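Local coordinates for protein ribulose bisphosphate carboxylase small chain (Galdieria sulphuraria, PDB 4F0H) that forms the small subunit of the hexadecameric carbon-fixing enzyme RuBisCO (EC 4.1.1.39), probably supporting assembly of the catalytic large subunits, at residues 1-6 against 39-44; 107-112 against 123-128. All coordinates share one frame; numbering follows the deposited sequence.

Contact 1 ties the N-terminal segment 1-6 to the loop 39-44, and contact 2 pairs the two strands of the C-terminal hairpin, 107-112 with 123-128. Their centres lie about 11 Å apart, and Phe109 joins them: its CZ is 3.4 Å from Ile41 O and its CE1 3.6 Å from Ile3 CD1. A second meeting point is His42 CD2 against Ile125 O, at 3.1 Å. Both contacts are buried in the 16-chain assembly, and each touches a chain of another protein as well as a neighbouring small subunit. In RuBisCO the active sites belong to the large subunits.

Contact 1 (1-6 against 39-44); sequences MRITQG and NDIHPR
Ile3 and Ile41 make the apolar half of this contact, their side chains lying alongside each other and running in opposite senses. Ile3 CG2 lies 3.7 Å from Ile41 CG1, and Ile3 CG1 is 3.9 Å from the same Ile41 CG1. In Ile41, CG1 is anti to the backbone N (chi1 -163°), which turns this branch toward Ile3. Phe109 and Tyr79 pack on both isoleucines.

The polar half belongs to Gln5, whose chain runs extended beyond CG. Its NE2 donates to Ile41 O at 3.0 Å, a bent bond (139° at the hydrogen) with the oxygen close to the amide plane. NE2 also bonds the backbone of a chain of another protein, so the amide bridges two proteins. Pro43 CA sits 3.7 Å from NE2. On the other branch, a water lies 2.8 Å from Gln5 OE1 and 2.7 Å from His42 O, linking the two segments.

Within 39-44, Asp40 OD1 accepts from His42 N at 3.2 Å, met from above the carboxylate plane. Arg44 N donates a hydrogen bond to His42 ND1 at 2.8 Å, close to the imidazole plane. Asp40 OD2 forms a salt bridge with Arg113 of a neighbouring small subunit. The aspartate-to-backbone bond makes an Asx turn, here in the loop leaving strand 32-38 of the small-subunit antiparallel sheet.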
loop_
_atom_site.group_PDB
_atom_site.type_symbol
_atom_site.label_atom_id
_atom_site.label_comp_id
_atom_site.label_asym_id
_atom_site.label_seq_id
_atom_site.Cartn_x
_atom_site.Cartn_y
_atom_site.Cartn_z
ATOM N N MET B 1 -27.792 -32.252 -27.391
ATOM C CA MET B 1 -27.663 -32.545 -25.968
ATOM C C MET B 1 -28.925 -32.238 -25.210
ATOM O O MET B 1 -29.863 -31.661 -25.735
ATOM C CB MET B 1 -26.487 -31.800 -25.356
ATOM C CG MET B 1 -26.524 -30.323 -25.665
ATOM S SD MET B 1 -27.256 -29.446 -24.286
ATOM C CE MET B 1 -25.788 -29.374 -23.238
ATOM N N ARG B 2 -28.971 -32.683 -23.973
ATOM C CA ARG B 2 -30.148 -32.493 -23.148
ATOM C C ARG B 2 -29.751 -31.577 -22.019
ATOM O O ARG B 2 -28.790 -31.851 -21.280
ATOM C CB ARG B 2 -30.617 -33.809 -22.578
ATOM C CG ARG B 2 -31.697 -33.642 -21.484
ATOM C CD ARG B 2 -32.251 -35.054 -21.193
ATOM N NE ARG B 2 -33.453 -35.111 -20.359
ATOM C CZ ARG B 2 -34.740 -35.018 -20.759
ATOM N NH1 ARG B 2 -35.084 -34.845 -22.042
ATOM N NH2 ARG B 2 -35.719 -35.103 -19.857
ATOM N N ILE B 3 -30.425 -30.470 -21.907
ATOM C CA ILE B 3 -30.068 -29.500 -20.871
ATOM C C ILE B 3 -30.571 -30.018 -19.505
ATOM O O ILE B 3 -31.745 -30.382 -19.399
ATOM C CB ILE B 3 -30.770 -28.174 -21.152
ATOM C CG1 ILE B 3 -30.078 -27.473 -22.305
ATOM C CG2 ILE B 3 -30.792 -27.328 -19.886
ATOM C CD1 ILE B 3 -28.664 -27.273 -22.116
ATOM N N THR B 4 -29.726 -30.055 -18.460
ATOM C CA THR B 4 -30.224 -30.650 -17.227
ATOM C C THR B 4 -30.404 -29.698 -16.059
ATOM O O THR B 4 -30.228 -30.099 -14.949
ATOM C CB THR B 4 -29.377 -31.847 -16.795
ATOM O OG1 THR B 4 -28.012 -31.430 -16.649
ATOM C CG2 THR B 4 -29.465 -32.975 -17.838
ATOM N N GLN B 5 -30.741 -28.428 -16.328
ATOM C CA GLN B 5 -31.394 -27.556 -15.336
ATOM C C GLN B 5 -32.728 -28.218 -14.973
ATOM O O GLN B 5 -33.285 -28.910 -15.810
ATOM C CB GLN B 5 -31.705 -26.214 -15.988
ATOM C CG GLN B 5 -30.462 -25.404 -16.215
ATOM C CD GLN B 5 -30.729 -24.222 -17.068
ATOM O OE1 GLN B 5 -31.747 -23.536 -16.923
ATOM N NE2 GLN B 5 -29.809 -23.954 -17.975
ATOM N N GLY B 6 -33.251 -28.003 -13.765
ATOM C CA GLY B 6 -34.578 -28.514 -13.422
ATOM C C GLY B 6 -34.468 -29.682 -12.454
ATOM O O GLY B 6 -33.497 -30.415 -12.489
ATOM N N ASN B 39 -35.818 -18.907 -24.414
ATOM C CA ASN B 39 -35.023 -19.549 -25.465
ATOM C C ASN B 39 -33.535 -19.054 -25.415
ATOM O O ASN B 39 -32.820 -19.177 -26.370
ATOM C CB ASN B 39 -35.647 -19.419 -26.911
ATOM C CG ASN B 39 -35.762 -17.962 -27.418
ATOM O OD1 ASN B 39 -35.181 -17.050 -26.873
ATOM N ND2 ASN B 39 -36.630 -17.745 -28.445
ATOM N N ASP B 40 -33.089 -18.493 -24.286
ATOM C CA ASP B 40 -31.634 -18.410 -24.027
ATOM C C ASP B 40 -31.386 -19.363 -22.849
ATOM O O ASP B 40 -31.664 -19.019 -21.693
ATOM C CB ASP B 40 -31.228 -16.987 -23.707
ATOM C CG ASP B 40 -29.815 -16.888 -23.161
ATOM O OD1 ASP B 40 -29.086 -17.885 -23.177
ATOM O OD2 ASP B 40 -29.413 -15.799 -22.744
ATOM N N ILE B 41 -31.005 -20.600 -23.147
ATOM C CA ILE B 41 -30.891 -21.626 -22.056
ATOM C C ILE B 41 -29.569 -21.513 -21.164
ATOM O O ILE B 41 -29.176 -22.438 -20.429
ATOM C CB ILE B 41 -31.222 -23.040 -22.605
ATOM C CG1 ILE B 41 -31.531 -24.006 -21.445
ATOM C CG2 ILE B 41 -30.106 -23.538 -23.522
ATOM C CD1 ILE B 41 -32.805 -23.780 -20.732
ATOM N N HIS B 42 -28.872 -20.375 -21.251
ATOM C CA HIS B 42 -27.671 -20.181 -20.418
ATOM C C HIS B 42 -28.056 -20.422 -18.946
ATOM O O HIS B 42 -29.112 -19.946 -18.460
ATOM C CB HIS B 42 -27.165 -18.749 -20.586
ATOM C CG HIS B 42 -25.773 -18.528 -20.066
ATOM N ND1 HIS B 42 -25.478 -18.422 -18.709
ATOM C CD2 HIS B 42 -24.590 -18.418 -20.722
ATOM C CE1 HIS B 42 -24.167 -18.232 -18.563
ATOM N NE2 HIS B 42 -23.611 -18.215 -19.772
ATOM N N PRO B 43 -27.203 -21.125 -18.231
ATOM C CA PRO B 43 -27.451 -21.411 -16.817
ATOM C C PRO B 43 -27.406 -20.221 -15.911
ATOM O O PRO B 43 -27.828 -20.355 -14.748
ATOM C CB PRO B 43 -26.268 -22.312 -16.418
ATOM C CG PRO B 43 -25.204 -22.024 -17.429
ATOM C CD PRO B 43 -25.935 -21.755 -18.713
ATOM N N ARG B 44 -26.893 -19.074 -16.395
ATOM C CA ARG B 44 -26.912 -17.885 -15.561
ATOM C C ARG B 44 -28.001 -16.906 -16.030
ATOM O O ARG B 44 -27.966 -15.771 -15.629
ATOM C CB ARG B 44 -25.574 -17.158 -15.549
ATOM C CG ARG B 44 -24.340 -18.051 -15.292
ATOM C CD ARG B 44 -24.123 -18.406 -13.807
ATOM N NE ARG B 44 -23.965 -17.231 -12.923
ATOM C CZ ARG B 44 -22.824 -16.590 -12.656
ATOM N NH1 ARG B 44 -21.670 -16.976 -13.176
ATOM N NH2 ARG B 44 -22.831 -15.548 -11.836
HETATM O O HOH W 1 -31.333 -20.794 -17.247
#

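Contact 2 (107-112 against 123-128); sequences PGFNLI and YSIQAY
The Tyr128 ring, at one end of this antiparallel beta hairpin of strands 109-115 and 121-127, carries Asn110 N over one face, 3.5 Å above its plane and offset toward the rim. The Asn110 and Tyr128 side chains cross at about a right angle, although amide and ring planes are only 20° apart. Tyr128 OH is hydrogen-bonded to Thr130 O of a neighbouring small subunit. At the Phe109 ring, Gln126 C lies at the edge; at the Tyr123 ring, Leu111 CD1 does so, 3.6 Å from Tyr123 CD2. Asn110 with Gln126 and Ile112 with Ser124 are hydrogen-bonded pairs; Phe109 with Ala127 and Leu111 with Ile125 are non-hydrogen-bonded. Phe109, Leu111, Ile125 and Ala127 share one face of the sheet, where a chain of another protein packs on the first three. Phe109 CG, anti to the carbonyl carbon (chi1 -69°), lies 3.9 Å from Ile125 CG2; Phe109 CD2 fits tightly against that methyl at 3.4 Å, and Phe109 CE2 against Ala127 CB at 3.7 Å. On the opposite face, Asn110 ND2 bonds Tyr131 OH and Gln126 NE2 bonds Thr130 OG1 of the same chain. Just past the last bridge, Tyr128 N donates to Gly108 O at 2.9 Å, nearly straight at 167°.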
loop_
_atom_site.group_PDB
_atom_site.type_symbol
_atom_site.label_atom_id
_atom_site.label_comp_id
_atom_site.label_asym_id
_atom_site.label_seq_id
_atom_site.Cartn_x
_atom_site.Cartn_y
_atom_site.Cartn_z
ATOM N N PRO B 107 -28.849 -27.785 -29.619
ATOM C CA PRO B 107 -27.447 -27.863 -30.061
ATOM C C PRO B 107 -26.405 -27.624 -28.952
ATOM O O PRO B 107 -25.251 -28.064 -29.112
ATOM C CB PRO B 107 -27.340 -26.753 -31.093
ATOM C CG PRO B 107 -28.264 -25.713 -30.554
ATOM C CD PRO B 107 -29.482 -26.551 -30.085
ATOM N N GLY B 108 -26.781 -26.933 -27.853
ATOM C CA GLY B 108 -25.849 -26.822 -26.722
ATOM C C GLY B 108 -25.083 -25.498 -26.748
ATOM O O GLY B 108 -25.635 -24.466 -27.122
ATOM N N PHE B 109 -23.820 -25.534 -26.316
ATOM C CA PHE B 109 -23.086 -24.327 -25.920
ATOM C C PHE B 109 -21.726 -24.209 -26.528
ATOM O O PHE B 109 -21.062 -25.180 -26.626
ATOM C CB PHE B 109 -22.864 -24.270 -24.412
ATOM C CG PHE B 109 -24.140 -24.052 -23.623
ATOM C CD1 PHE B 109 -24.837 -25.125 -23.088
ATOM C CD2 PHE B 109 -24.631 -22.784 -23.426
ATOM C CE1 PHE B 109 -26.017 -24.915 -22.342
ATOM C CE2 PHE B 109 -25.799 -22.585 -22.686
ATOM C CZ PHE B 109 -26.491 -23.649 -22.141
ATOM N N ASN B 110 -21.343 -23.010 -26.948
ATOM C CA ASN B 110 -19.986 -22.742 -27.352
ATOM C C ASN B 110 -19.201 -22.404 -26.094
ATOM O O ASN B 110 -19.717 -21.716 -25.256
ATOM C CB ASN B 110 -19.909 -21.564 -28.360
ATOM C CG ASN B 110 -18.490 -21.475 -29.056
ATOM O OD1 ASN B 110 -17.643 -22.421 -28.976
ATOM N ND2 ASN B 110 -18.241 -20.370 -29.707
ATOM N N LEU B 111 -17.971 -22.909 -25.967
ATOM C CA LEU B 111 -17.075 -22.527 -24.865
ATOM C C LEU B 111 -15.950 -21.620 -25.417
ATOM O O LEU B 111 -15.171 -22.034 -26.304
ATOM C CB LEU B 111 -16.523 -23.753 -24.111
ATOM C CG LEU B 111 -15.482 -23.520 -23.015
ATOM C CD1 LEU B 111 -16.059 -22.978 -21.820
ATOM C CD2 LEU B 111 -14.787 -24.866 -22.647
ATOM N N ILE B 112 -15.866 -20.396 -24.871
ATOM C CA ILE B 112 -14.906 -19.372 -25.321
ATOM C C ILE B 112 -13.808 -19.207 -24.263
ATOM O O ILE B 112 -14.118 -19.129 -23.087
ATOM C CB ILE B 112 -15.607 -18.048 -25.530
ATOM C CG1 ILE B 112 -16.682 -18.250 -26.620
ATOM C CG2 ILE B 112 -14.563 -17.027 -26.011
ATOM C CD1 ILE B 112 -17.907 -17.666 -26.408
ATOM N N TYR B 123 -13.431 -17.505 -19.108
ATOM C CA TYR B 123 -14.367 -18.342 -19.896
ATOM C C TYR B 123 -15.679 -17.640 -20.089
ATOM O O TYR B 123 -16.193 -16.996 -19.143
ATOM C CB TYR B 123 -14.747 -19.598 -19.091
ATOM C CG TYR B 123 -13.551 -20.576 -18.967
ATOM C CD1 TYR B 123 -12.598 -20.403 -17.956
ATOM C CD2 TYR B 123 -13.342 -21.624 -19.900
ATOM C CE1 TYR B 123 -11.461 -21.295 -17.855
ATOM C CE2 TYR B 123 -12.233 -22.533 -19.763
ATOM C CZ TYR B 123 -11.306 -22.339 -18.735
ATOM O OH TYR B 123 -10.179 -23.146 -18.551
ATOM N N SER B 124 -16.220 -17.774 -21.301
ATOM C CA SER B 124 -17.639 -17.613 -21.480
ATOM C C SER B 124 -18.243 -18.887 -22.114
ATOM O O SER B 124 -17.618 -19.634 -22.866
ATOM C CB SER B 124 -18.004 -16.447 -22.389
ATOM O OG SER B 124 -17.055 -15.386 -22.306
ATOM N N ILE B 125 -19.524 -19.023 -21.860
ATOM C CA ILE B 125 -20.347 -20.032 -22.426
ATOM C C ILE B 125 -21.472 -19.303 -23.138
ATOM O O ILE B 125 -22.055 -18.387 -22.588
ATOM C CB ILE B 125 -20.849 -20.868 -21.208
ATOM C CG1 ILE B 125 -19.726 -21.875 -20.817
ATOM C CG2 ILE B 125 -22.206 -21.540 -21.431
ATOM C CD1 ILE B 125 -19.890 -22.374 -19.363
ATOM N N GLN B 126 -21.806 -19.738 -24.345
ATOM C CA GLN B 126 -22.829 -19.061 -25.134
ATOM C C GLN B 126 -23.687 -20.112 -25.848
ATOM O O GLN B 126 -23.170 -20.977 -26.533
ATOM C CB GLN B 126 -22.182 -18.214 -26.230
ATOM C CG GLN B 126 -23.225 -17.409 -27.068
ATOM C CD GLN B 126 -23.459 -16.012 -26.475
ATOM O OE1 GLN B 126 -22.490 -15.402 -26.063
ATOM N NE2 GLN B 126 -24.754 -15.508 -26.399
ATOM N N ALA B 127 -24.996 -20.081 -25.649
ATOM C CA ALA B 127 -25.792 -21.098 -26.285
ATOM C C ALA B 127 -25.796 -20.863 -27.801
ATOM O O ALA B 127 -25.982 -19.729 -28.255
ATOM C CB ALA B 127 -27.240 -21.095 -25.718
ATOM N N TYR B 128 -25.655 -21.927 -28.592
ATOM C CA TYR B 128 -25.638 -21.723 -30.035
ATOM C C TYR B 128 -26.878 -21.040 -30.543
ATOM O O TYR B 128 -26.811 -20.197 -31.416
ATOM C CB TYR B 128 -25.466 -23.083 -30.735
ATOM C CG TYR B 128 -24.041 -23.501 -30.612
ATOM C CD1 TYR B 128 -23.664 -24.608 -29.836
ATOM C CD2 TYR B 128 -23.054 -22.750 -31.226
ATOM C CE1 TYR B 128 -22.357 -24.966 -29.712
ATOM C CE2 TYR B 128 -21.699 -23.129 -31.106
ATOM C CZ TYR B 128 -21.362 -24.203 -30.347
ATOM O OH TYR B 128 -20.015 -24.569 -30.249
#